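Local atomic coordinates of TAF6 (Antonospora locustae, PDB entry 4ATG), a protein that is probably a subunit of the general transcription factor TFIID, its C-terminal HEAT-repeat domain probably helping to form the complex with Taf9. Residues Ser36-Gln39 against Gln40-Pro43; His86-Leu89 against Pro90-Thr94; Tyr155-Ser158 against Ile159-Lys162. One frame throughout, in Å; residues are numbered along the deposited sequence.

Contact 1 (Ser36-Gln39 against Gln40-Pro43)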
loop_
_atom_site.group_PDB
_atom_site.type_symbol
_atom_site.label_atom_id
_atom_site.label_comp_id
_atom_site.label_asym_id
_atom_site.label_seq_id
_atom_site.Cartn_x
_atom_site.Cartn_y
_atom_site.Cartn_z
ATOM N N SER A 36 -0.089 11.453 20.635
ATOM C CA SER A 36 0.586 12.695 20.243
ATOM C C SER A 36 2.075 12.535 20.525
ATOM O O SER A 36 2.472 11.605 21.233
ATOM C CB SER A 36 0.027 13.884 21.023
ATOM O OG SER A 36 0.325 13.733 22.402
ATOM N N GLY A 37 2.885 13.454 20.001
ATOM C CA GLY A 37 4.328 13.463 20.228
ATOM C C GLY A 37 5.116 12.410 19.479
ATOM O O GLY A 37 6.272 12.171 19.818
ATOM N N LEU A 38 4.534 11.800 18.417
ATOM C CA LEU A 38 5.228 10.753 17.652
ATOM C C LEU A 38 5.998 11.244 16.433
ATOM O O LEU A 38 6.651 10.421 15.783
ATOM C CB LEU A 38 4.222 9.687 17.148
ATOM C CG LEU A 38 3.332 8.986 18.169
ATOM C CD1 LEU A 38 2.277 8.107 17.451
ATOM C CD2 LEU A 38 4.153 8.187 19.130
ATOM N N GLN A 39 5.898 12.542 16.070
ATOM C CA GLN A 39 6.537 13.017 14.837
ATOM C C GLN A 39 7.989 12.530 14.629
ATOM O O GLN A 39 8.344 12.092 13.525
ATOM C CB GLN A 39 6.418 14.545 14.667
ATOM C CG GLN A 39 6.803 15.015 13.230
ATOM C CD GLN A 39 5.813 14.585 12.161
ATOM O OE1 GLN A 39 4.688 14.187 12.456
ATOM N NE2 GLN A 39 6.168 14.744 10.890
ATOM N N GLN A 40 8.830 12.647 15.659
ATOM C CA GLN A 40 10.241 12.225 15.547
ATOM C C GLN A 40 10.376 10.736 15.190
ATOM O O GLN A 40 11.346 10.343 14.541
ATOM C CB GLN A 40 10.979 12.479 16.856
ATOM C CG GLN A 40 11.838 13.722 16.903
ATOM C CD GLN A 40 12.677 13.646 18.164
ATOM O OE1 GLN A 40 12.188 13.849 19.272
ATOM N NE2 GLN A 40 13.905 13.177 18.040
ATOM N N LEU A 41 9.411 9.910 15.641
ATOM C CA LEU A 41 9.416 8.467 15.391
ATOM C C LEU A 41 8.910 8.079 14.030
ATOM O O LEU A 41 9.232 6.997 13.542
ATOM C CB LEU A 41 8.548 7.750 16.462
ATOM C CG LEU A 41 9.070 7.826 17.890
ATOM C CD1 LEU A 41 8.244 6.934 18.812
ATOM C CD2 LEU A 41 10.455 7.344 17.960
ATOM N N VAL A 42 8.039 8.907 13.451
ATOM C CA VAL A 42 7.436 8.663 12.127
ATOM C C VAL A 42 8.400 8.104 11.052
ATOM O O VAL A 42 8.121 7.026 10.529
ATOM C CB VAL A 42 6.559 9.857 11.644
ATOM C CG1 VAL A 42 6.123 9.648 10.187
ATOM C CG2 VAL A 42 5.326 9.994 12.536
ATOM N N PRO A 43 9.523 8.762 10.696
ATOM C CA PRO A 43 10.409 8.180 9.665
ATOM C C PRO A 43 10.939 6.789 10.027
ATOM O O PRO A 43 11.131 5.950 9.149
ATOM C CB PRO A 43 11.567 9.200 9.577
ATOM C CG PRO A 43 11.496 9.985 10.823
ATOM C CD PRO A 43 10.035 10.077 11.138
HETATM O O HOH W 1 8.128 13.709 18.319
#
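The carbonyl oxygen of Leu38 is gripped by two backbone amides of the turn that follows. Leu41 N donates to Leu38 O at 2.8 Å, coming in from above the carbonyl plane, 46° out of it. Val42 N gives a second bond to Leu38 O at 3.1 Å and lies nearly along the C=O axis. A third link, from Val42 N to Gln39 O, is weak. Gln40 N points poorly for Leu38 O and is served by a water instead: water 1 accepts from Gln40 N at 2.9 Å and donates to Gly37 O at 2.8 Å, bridging the bend. Gly37 has a positive phi of 74°, which favours glycine there. This is the turn that carries the chain from helix 25-34 into helix 42-55 of the HEAT-repeat domain, and Leu38 O collects two amides where the chain enters helix 42-55. On the buried side, Leu38 CD2 and Leu41 CD1 meet loosely at 4.3 Å, and both side chains pack on Tyr12 of helix 7-20. Val42 turns its CB toward the preceding residues and lays CG2 3.5 Å from Leu38 O, which accepts two hydrogen bonds. Gln39 sends CG away from its own N (chi1 -167°) and then bends at chi2; that bend brings OE1 to within 4.2 Å of Val42 CG2, where it accepts a hydrogen bond from Phe80 N. The ring of Pro43 joins in through CD, which rests 3.6 Å from Gln39 O.

Contact 2 (His86-Leu89 against Pro90-Thr94)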
loop_
_atom_site.group_PDB
_atom_site.type_symbol
_atom_site.label_atom_id
_atom_site.label_comp_id
_atom_site.label_asym_id
_atom_site.label_seq_id
_atom_site.Cartn_x
_atom_site.Cartn_y
_atom_site.Cartn_z
ATOM N N HIS A 86 5.975 9.783 0.045
ATOM C CA HIS A 86 6.888 9.264 -0.981
ATOM C C HIS A 86 7.552 7.939 -0.585
ATOM O O HIS A 86 7.977 7.184 -1.460
ATOM C CB HIS A 86 7.918 10.320 -1.401
ATOM C CG HIS A 86 9.083 10.445 -0.470
ATOM N ND1 HIS A 86 8.951 11.027 0.785
ATOM C CD2 HIS A 86 10.368 10.064 -0.642
ATOM C CE1 HIS A 86 10.160 10.994 1.327
ATOM N NE2 HIS A 86 11.044 10.411 0.513
ATOM N N GLN A 87 7.661 7.676 0.713
ATOM C CA GLN A 87 8.186 6.409 1.272
ATOM C C GLN A 87 7.065 5.381 1.532
ATOM O O GLN A 87 7.254 4.177 1.328
ATOM C CB GLN A 87 8.918 6.665 2.593
ATOM C CG GLN A 87 10.154 7.550 2.462
ATOM C CD GLN A 87 10.711 7.961 3.804
ATOM O OE1 GLN A 87 10.150 7.676 4.867
ATOM N NE2 GLN A 87 11.814 8.681 3.784
ATOM N N ILE A 88 5.905 5.841 1.990
ATOM C CA ILE A 88 4.762 4.935 2.258
ATOM C C ILE A 88 4.207 4.323 0.967
ATOM O O ILE A 88 3.934 3.112 0.908
ATOM C CB ILE A 88 3.642 5.692 3.037
ATOM C CG1 ILE A 88 4.133 6.058 4.471
ATOM C CG2 ILE A 88 2.325 4.831 3.122
ATOM C CD1 ILE A 88 3.177 7.044 5.228
ATOM N N LEU A 89 3.978 5.169 -0.043
ATOM C CA LEU A 89 3.341 4.716 -1.288
ATOM C C LEU A 89 4.052 3.534 -1.970
ATOM O O LEU A 89 3.369 2.530 -2.204
ATOM C CB LEU A 89 3.126 5.892 -2.252
ATOM C CG LEU A 89 1.797 6.610 -2.155
ATOM C CD1 LEU A 89 1.845 7.897 -2.971
ATOM C CD2 LEU A 89 0.656 5.730 -2.713
ATOM N N PRO A 90 5.388 3.551 -2.206
ATOM C CA PRO A 90 6.021 2.378 -2.836
ATOM C C PRO A 90 5.959 1.118 -1.966
ATOM O O PRO A 90 5.817 0.037 -2.512
ATOM C CB PRO A 90 7.449 2.841 -3.152
ATOM C CG PRO A 90 7.701 3.968 -2.277
ATOM C CD PRO A 90 6.376 4.634 -2.004
ATOM N N SER A 91 5.938 1.265 -0.628
ATOM C CA SER A 91 5.834 0.124 0.290
ATOM C C SER A 91 4.415 -0.489 0.187
ATOM O O SER A 91 4.269 -1.700 0.096
ATOM C CB SER A 91 6.116 0.566 1.716
ATOM O OG SER A 91 6.120 -0.562 2.567
ATOM N N LEU A 92 3.381 0.357 0.164
ATOM C CA LEU A 92 2.024 -0.120 -0.069
ATOM C C LEU A 92 1.912 -0.751 -1.450
ATOM O O LEU A 92 1.278 -1.789 -1.581
ATOM C CB LEU A 92 1.046 1.025 0.024
ATOM C CG LEU A 92 0.713 1.545 1.423
ATOM C CD1 LEU A 92 -0.076 2.882 1.278
ATOM C CD2 LEU A 92 -0.079 0.498 2.215
ATOM N N LEU A 93 2.519 -0.146 -2.473
ATOM C CA LEU A 93 2.470 -0.723 -3.824
ATOM C C LEU A 93 3.147 -2.081 -3.915
ATOM O O LEU A 93 2.676 -2.933 -4.672
ATOM C CB LEU A 93 3.019 0.248 -4.876
ATOM C CG LEU A 93 2.152 1.483 -5.135
ATOM C CD1 LEU A 93 2.907 2.479 -5.952
ATOM C CD2 LEU A 93 0.842 1.115 -5.863
ATOM N N THR A 94 4.208 -2.322 -3.098
ATOM C CA THR A 94 4.869 -3.645 -3.033
ATOM C C THR A 94 3.836 -4.694 -2.548
ATOM O O THR A 94 3.830 -5.817 -3.036
ATOM C CB THR A 94 6.073 -3.575 -2.108
ATOM O OG1 THR A 94 7.036 -2.693 -2.693
ATOM C CG2 THR A 94 6.710 -4.937 -1.852
#
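Ile88 and Leu92 are joined by a backbone bond, Leu92 N to Ile88 O at 2.9 Å with an N-H...O angle of 170°, and the next pair repeats it, Leu93 N to Leu89 O at 2.8 Å. The turn before has no such bond, because Pro90 brings no N-H to His86 O. Its ring sits there instead: Pro90 CD comes to 3.1 Å from His86 O, and CG lies near both His86 O and Gln87 O. The helix kinks at this point. Where the proline ring joins the chain, Leu89 CB and Pro90 CD stand close, 3.5 Å apart. Along the inner side, Ile88 and Leu92 run side by side and point the same way. Ile88 CG2, held anti to its backbone N, is the branch that touches; it meets Leu92 CD1 at 3.6 Å, and both residues reach Tyr70 of helix 60-75. Ser91 OG takes its main partner from that helix too, the hydroxyl of Tyr70. Pro90 O accepts two hydrogen bonds from Thr94: Thr94 N approaches one face of its carbonyl plane, and Thr94 OG1, at 3.0 Å from Pro90 O, approaches the opposite face. Leu89 and Leu93 pack on helix 128-140, and Leu89 and Leu92 on helix 104-121. The side chain of Leu89 also lies about 3 Å from a bound cyclohexylaminoethanesulfonic acid, probably a crystallisation additive. A proline-kinked helix near the centre of the chain, buried among helices on several sides, fits the stacked helices of a HEAT-repeat fold.

Contact 3 (Tyr155-Ser158 against Ile159-Lys162)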
loop_
_atom_site.group_PDB
_atom_site.type_symbol
_atom_site.label_atom_id
_atom_site.label_comp_id
_atom_site.label_asym_id
_atom_site.label_seq_id
_atom_site.Cartn_x
_atom_site.Cartn_y
_atom_site.Cartn_z
ATOM N N TYR A 155 -6.783 -4.343 -9.904
ATOM C CA TYR A 155 -7.732 -4.058 -8.819
ATOM C C TYR A 155 -7.511 -2.650 -8.306
ATOM O O TYR A 155 -8.473 -1.904 -8.170
ATOM C CB TYR A 155 -7.594 -5.055 -7.657
ATOM C CG TYR A 155 -8.605 -4.774 -6.571
ATOM C CD1 TYR A 155 -9.923 -5.204 -6.695
ATOM C CD2 TYR A 155 -8.267 -4.008 -5.458
ATOM C CE1 TYR A 155 -10.878 -4.893 -5.731
ATOM C CE2 TYR A 155 -9.219 -3.689 -4.483
ATOM C CZ TYR A 155 -10.522 -4.140 -4.627
ATOM O OH TYR A 155 -11.472 -3.859 -3.680
ATOM N N CYS A 156 -6.242 -2.276 -8.050
ATOM C CA CYS A 156 -5.925 -0.935 -7.552
ATOM C C CYS A 156 -6.352 0.146 -8.542
ATOM O O CYS A 156 -7.052 1.070 -8.135
ATOM C CB CYS A 156 -4.453 -0.805 -7.182
ATOM S SG CYS A 156 -4.068 0.705 -6.264
ATOM N N LEU A 157 -6.008 -0.013 -9.847
ATOM C CA LEU A 157 -6.435 0.929 -10.877
ATOM C C LEU A 157 -7.952 1.082 -10.897
ATOM O O LEU A 157 -8.469 2.208 -10.983
ATOM C CB LEU A 157 -5.988 0.437 -12.264
ATOM C CG LEU A 157 -4.496 0.653 -12.609
ATOM C CD1 LEU A 157 -4.128 -0.075 -13.892
ATOM C CD2 LEU A 157 -4.175 2.153 -12.780
ATOM N N SER A 158 -8.668 -0.057 -10.793
ATOM C CA SER A 158 -10.130 -0.110 -10.881
ATOM C C SER A 158 -10.860 0.709 -9.810
ATOM O O SER A 158 -11.993 1.148 -10.040
ATOM C CB SER A 158 -10.603 -1.560 -10.855
ATOM O OG SER A 158 -10.754 -2.074 -9.539
ATOM N N ILE A 159 -10.233 0.887 -8.629
ATOM C CA ILE A 159 -10.906 1.615 -7.544
ATOM C C ILE A 159 -10.493 3.109 -7.444
ATOM O O ILE A 159 -11.101 3.843 -6.662
ATOM C CB ILE A 159 -10.735 0.875 -6.181
ATOM C CG1 ILE A 159 -9.262 0.923 -5.710
ATOM C CG2 ILE A 159 -11.304 -0.582 -6.250
ATOM C CD1 ILE A 159 -9.022 0.559 -4.210
ATOM N N LEU A 160 -9.459 3.551 -8.179
ATOM C CA LEU A 160 -8.988 4.953 -8.053
ATOM C C LEU A 160 -10.036 6.014 -8.406
ATOM O O LEU A 160 -10.334 6.878 -7.576
ATOM C CB LEU A 160 -7.680 5.193 -8.813
ATOM C CG LEU A 160 -6.486 4.366 -8.335
ATOM C CD1 LEU A 160 -5.271 4.548 -9.249
ATOM C CD2 LEU A 160 -6.172 4.644 -6.845
ATOM N N SER A 161 -10.616 5.918 -9.604
ATOM C CA SER A 161 -11.639 6.851 -10.104
ATOM C C SER A 161 -12.185 6.365 -11.420
ATOM O O SER A 161 -11.527 5.581 -12.110
ATOM C CB SER A 161 -11.047 8.250 -10.301
ATOM O OG SER A 161 -10.103 8.299 -11.363
ATOM N N LYS A 162 -13.384 6.868 -11.799
ATOM C CA LYS A 162 -14.004 6.565 -13.089
ATOM C C LYS A 162 -13.122 7.057 -14.223
ATOM O O LYS A 162 -13.080 6.412 -15.268
ATOM C CB LYS A 162 -15.396 7.208 -13.191
ATOM C CG LYS A 162 -16.438 6.545 -12.302
ATOM C CD LYS A 162 -17.827 7.149 -12.527
ATOM C CE LYS A 162 -18.529 7.443 -11.224
ATOM N NZ LYS A 162 -19.465 8.587 -11.363
#
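The Tyr155 ring carries the Ile159 side chain over one face: Ile159 CG2 stands 4.3 Å from the ring centroid and 23° off its normal, a CH-pi contact. The methyl is displaced toward the rim, where CZ is its nearest ring atom at 4.0 Å; Lys108 and Leu188 touch the same tyrosine from helices 104-121 and 183-194. This is a one-turn contact toward the end of helix 147-160, in the HEAT-repeat domain. Ile159 holds CG1 between its backbone N and carbonyl carbon (chi1 68°), which brings CG1 to 3.3 Å from Cys156 O and leaves CG2 for the tyrosine. Ser158 uses the same kind of rotamer to turn OG back along the helix, where it donates to Tyr155 O at 2.7 Å, tilted from the carbonyl plane. Tyr155 O has only a weak bond from Ile159 N, so the serine hydroxyl supplies a much shorter one. Replacing Ser158 by an alanine would probably leave Tyr155 O with that weak amide bond as its remaining link within this turn, and would take away an atom that packs against Ile159 CG2. The amides here bond more soundly three residues back: Ile159 N to Cys156 O at 3.2 Å and Leu160 N to Leu157 O at 3.3 Å, each donor well above the carbonyl plane, i to i+3 bonds of 3-10 type beside weak i to i+4 ones. Lys115 NZ of helix 104-121 bonds to Ile159 O and, weakly, to Leu160 O. Cys156 and Leu160 pack on helix 128-140, as does Leu157, which also meets helix 162-179. Helix 162-179 then begins with Ser161 as its N-cap, its OG accepting from the backbone N of Val164.

In the fold
From the N terminus, contact 1 comes first, rounding the turn between helices 25-34 and 42-55 against helix 7-20. Contact 2 follows within helix 85-97, near the centre of the chain, where it faces helices 42-55, 60-75, 104-121 and 128-140. Contact 3 closes the series at the passage from helix 147-160 to helix 162-179. Each is a continuous stretch, so the three neither nest nor cross. Contacts 1 and 3 lie on opposite sides of the chain's centre, their centres about 31 Å apart. Helix 42-55 runs on from contact 1 to touch contact 2, while helices 104-121 and 128-140 are shared by contacts 2 and 3.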